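Long-range contact in EmrA (Aquifex aeolicus, PDB 4TKO), which serves as the periplasmic adaptor of a major facilitator superfamily multidrug efflux pump and probably takes part in exporting xenobiotics: residues A[25-29]-A[50-56]. Coordinates in Å, arbitrary orientation, origin at the centre of the assembly. Residues are numbered along the deposited sequence.
Sequences FRVSG and KLDPTYY
Residues 25-28 form the loop after strand 7-24, and Gly-29 opens strand 29-34. Residues 50-56 run from strand 47-51 through a short turn into helix 54-68. The two segments bury 364 Å² between them, and the closest CA pair is Gly-29 and Leu-51, 5.8 Å apart. Phe-25 is extended and buried. Its m rotamer lays one ring face on Leu-51, whose CG sits 3.7 Å from the ring centroid and 23° off the normal, a CH-pi contact. The loop turns at Arg-26 (phi/psi -85/-6), whose side chain leads away to a salt bridge with Asp-219. Val-27 points its CB toward the other segment and touches both Leu-51 and Tyr-56. Its CG2 is 4.3 Å from Leu-51 CD1 and 3.7 Å from Tyr-56 CE2. Ser-28 points its CB away, but its backbone O accepts a hydrogen bond from Tyr-56 OH at 2.8 Å. The m rotamer of Tyr-56 brings the hydroxyl to this carbonyl from the first turn of the helix. Gly-29 is fully extended (164/-176). A CB here would come within 3.1 Å of Leu-51 CD1 and jam against the preceding carbonyl, so glycine suits the site. Leu-51 adopts the mt rotamer, and its CD1 lies 3.7 Å from Val-27 O and 3.9 Å from Gly-29 N. Beyond it, Asp-52 caps the helix through a weak bond from Thr-54 N to Asp-52 OD1 (3.5 Å). Helix 202-218 also packs on Val-27 and Tyr-56. This is the junction of a membrane fusion protein, where the lipoyl-like barrel-sandwich hybrid passes into the long alpha-helical hairpin.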
ATOM      1  N   PHE A  25       9.692  24.551   1.078  1.00 24.04           N
ATOM      2  CA  PHE A  25       8.528  23.666   1.046  1.00 25.61           C
ATOM      3  C   PHE A  25       8.788  22.561   0.014  1.00 24.19           C
ATOM      4  O   PHE A  25       9.477  22.799  -0.991  1.00 21.09           O
ATOM      5  CB  PHE A  25       7.248  24.440   0.684  1.00 23.24           C
ATOM      6  CG  PHE A  25       6.851  25.500   1.692  1.00 21.62           C
ATOM      7  CD1 PHE A  25       7.411  26.762   1.645  1.00 28.02           C
ATOM      8  CD2 PHE A  25       5.887  25.237   2.669  1.00 24.09           C
ATOM      9  CE1 PHE A  25       7.049  27.743   2.569  1.00 25.10           C
ATOM     10  CE2 PHE A  25       5.516  26.203   3.583  1.00 28.04           C
ATOM     11  CZ  PHE A  25       6.097  27.458   3.535  1.00 34.27           C
ATOM     12  N   ARG A  26       8.254  21.363   0.254  1.00 33.51           N
ATOM     13  CA  ARG A  26       8.427  20.261  -0.694  1.00 24.46           C
ATOM     14  C   ARG A  26       7.361  20.325  -1.779  1.00 22.84           C
ATOM     15  O   ARG A  26       7.405  19.593  -2.759  1.00 42.94           O
ATOM     16  CB  ARG A  26       8.403  18.911   0.021  1.00 25.01           C
ATOM     17  CG  ARG A  26       9.395  18.816   1.197  1.00 28.71           C
ATOM     18  CD  ARG A  26       9.381  17.449   1.847  1.00 29.28           C
ATOM     19  NE  ARG A  26       9.456  16.384   0.850  1.00 72.03           N
ATOM     20  CZ  ARG A  26       8.670  15.307   0.839  1.00 82.08           C
ATOM     21  NH1 ARG A  26       7.753  15.140   1.784  1.00 67.26           N
ATOM     22  NH2 ARG A  26       8.803  14.389  -0.110  1.00 88.31           N
ATOM     23  N   VAL A  27       6.420  21.239  -1.616  1.00 29.91           N
ATOM     24  CA  VAL A  27       5.433  21.525  -2.647  1.00 33.53           C
ATOM     25  C   VAL A  27       5.372  23.034  -2.897  1.00 33.93           C
ATOM     26  O   VAL A  27       5.843  23.838  -2.079  1.00 34.05           O
ATOM     27  CB  VAL A  27       4.011  21.013  -2.256  1.00 28.75           C
ATOM     28  CG1 VAL A  27       4.002  19.515  -2.110  1.00 27.47           C
ATOM     29  CG2 VAL A  27       3.543  21.662  -0.977  1.00 30.89           C
ATOM     30  N   SER A  28       4.773  23.420  -4.016  1.00 25.24           N
ATOM     31  CA  SER A  28       4.573  24.827  -4.295  1.00 28.17           C
ATOM     32  C   SER A  28       3.221  25.288  -3.756  1.00 25.98           C
ATOM     33  O   SER A  28       2.361  24.476  -3.436  1.00 32.83           O
ATOM     34  CB  SER A  28       4.671  25.101  -5.798  1.00 36.41           C
ATOM     35  OG  SER A  28       3.600  24.491  -6.488  1.00 40.26           O
ATOM     36  N   GLY A  29       3.041  26.600  -3.656  1.00 19.81           N
ATOM     37  CA  GLY A  29       1.797  27.132  -3.154  1.00 22.97           C
ATOM     38  C   GLY A  29       1.916  28.578  -2.750  1.00 28.91           C
ATOM     39  O   GLY A  29       2.968  29.178  -2.940  1.00 31.19           O
ATOM     40  N   LYS A  50       3.390  28.585   6.507  1.00 30.01           N
ATOM     41  CA  LYS A  50       2.350  27.684   6.041  1.00 32.89           C
ATOM     42  C   LYS A  50       1.797  28.123   4.697  1.00 31.63           C
ATOM     43  O   LYS A  50       1.654  29.318   4.441  1.00 33.84           O
ATOM     44  CB  LYS A  50       1.240  27.603   7.096  1.00 39.05           C
ATOM     45  CG  LYS A  50      -0.018  26.898   6.667  1.00 45.12           C
ATOM     46  CD  LYS A  50      -1.242  27.631   7.217  1.00 42.82           C
ATOM     47  CE  LYS A  50      -2.308  26.651   7.693  1.00 57.59           C
ATOM     48  NZ  LYS A  50      -1.896  25.972   8.959  1.00 62.82           N
ATOM     49  N   LEU A  51       1.508  27.152   3.833  1.00 26.79           N
ATOM     50  CA  LEU A  51       0.904  27.433   2.534  1.00 28.16           C
ATOM     51  C   LEU A  51      -0.607  27.191   2.559  1.00 38.83           C
ATOM     52  O   LEU A  51      -1.124  26.461   3.398  1.00 44.64           O
ATOM     53  CB  LEU A  51       1.546  26.580   1.451  1.00 31.11           C
ATOM     54  CG  LEU A  51       3.068  26.703   1.222  1.00 36.86           C
ATOM     55  CD1 LEU A  51       3.542  25.782   0.102  1.00 16.23           C
ATOM     56  CD2 LEU A  51       3.479  28.138   0.922  1.00 35.89           C
ATOM     57  N   ASP A  52      -1.318  27.831   1.645  1.00 41.92           N
ATOM     58  CA  ASP A  52      -2.740  27.567   1.449  1.00 38.68           C
ATOM     59  C   ASP A  52      -2.948  26.168   0.849  1.00 39.39           C
ATOM     60  O   ASP A  52      -2.504  25.901  -0.266  1.00 56.91           O
ATOM     61  CB  ASP A  52      -3.336  28.639   0.536  1.00 35.87           C
ATOM     62  CG  ASP A  52      -4.807  28.404   0.220  1.00 48.72           C
ATOM     63  OD1 ASP A  52      -5.490  27.734   1.024  1.00 52.49           O
ATOM     64  OD2 ASP A  52      -5.282  28.916  -0.828  1.00 55.62           O
ATOM     65  N   PRO A  53      -3.631  25.272   1.574  1.00 36.83           N
ATOM     66  CA  PRO A  53      -3.691  23.872   1.137  1.00 50.42           C
ATOM     67  C   PRO A  53      -4.914  23.480   0.312  1.00 50.38           C
ATOM     68  O   PRO A  53      -5.001  22.323  -0.078  1.00 52.29           O
ATOM     69  CB  PRO A  53      -3.726  23.121   2.461  1.00 30.96           C
ATOM     70  CG  PRO A  53      -4.552  24.024   3.334  1.00 29.18           C
ATOM     71  CD  PRO A  53      -4.296  25.451   2.873  1.00 29.48           C
ATOM     72  N   THR A  54      -5.842  24.398   0.074  1.00 50.22           N
ATOM     73  CA  THR A  54      -7.131  24.010  -0.471  1.00 48.18           C
ATOM     74  C   THR A  54      -6.970  23.153  -1.733  1.00 51.08           C
ATOM     75  O   THR A  54      -7.599  22.103  -1.862  1.00 60.28           O
ATOM     76  CB  THR A  54      -8.022  25.246  -0.762  1.00 50.90           C
ATOM     77  OG1 THR A  54      -7.286  26.228  -1.491  1.00 63.58           O
ATOM     78  CG2 THR A  54      -8.486  25.860   0.535  1.00 45.17           C
ATOM     79  N   TYR A  55      -6.090  23.568  -2.633  1.00 52.27           N
ATOM     80  CA  TYR A  55      -5.864  22.832  -3.873  1.00 49.10           C
ATOM     81  C   TYR A  55      -5.472  21.377  -3.640  1.00 53.86           C
ATOM     82  O   TYR A  55      -6.041  20.474  -4.239  1.00 60.70           O
ATOM     83  CB  TYR A  55      -4.783  23.515  -4.694  1.00 46.07           C
ATOM     84  CG  TYR A  55      -4.525  22.878  -6.038  1.00 59.08           C
ATOM     85  CD1 TYR A  55      -3.825  21.682  -6.148  1.00 58.69           C
ATOM     86  CD2 TYR A  55      -4.954  23.494  -7.205  1.00 76.77           C
ATOM     87  CE1 TYR A  55      -3.583  21.109  -7.387  1.00 70.08           C
ATOM     88  CE2 TYR A  55      -4.711  22.931  -8.445  1.00 79.52           C
ATOM     89  CZ  TYR A  55      -4.028  21.742  -8.528  1.00 59.74           C
ATOM     90  OH  TYR A  55      -3.799  21.193  -9.763  1.00 70.35           O
ATOM     91  N   TYR A  56      -4.483  21.156  -2.784  1.00 53.89           N
ATOM     92  CA  TYR A  56      -4.016  19.810  -2.504  1.00 46.80           C
ATOM     93  C   TYR A  56      -5.096  19.001  -1.796  1.00 53.80           C
ATOM     94  O   TYR A  56      -5.131  17.770  -1.905  1.00 50.95           O
ATOM     95  CB  TYR A  56      -2.727  19.842  -1.670  1.00 36.25           C
ATOM     96  CG  TYR A  56      -1.549  20.416  -2.422  1.00 38.66           C
ATOM     97  CD1 TYR A  56      -1.195  19.931  -3.668  1.00 38.35           C
ATOM     98  CD2 TYR A  56      -0.810  21.479  -1.903  1.00 60.85           C
ATOM     99  CE1 TYR A  56      -0.128  20.467  -4.374  1.00 38.80           C
ATOM    100  CE2 TYR A  56       0.268  22.020  -2.607  1.00 49.99           C
ATOM    101  CZ  TYR A  56       0.606  21.502  -3.837  1.00 31.66           C
ATOM    102  OH  TYR A  56       1.665  22.027  -4.538  1.00 41.70           O
TER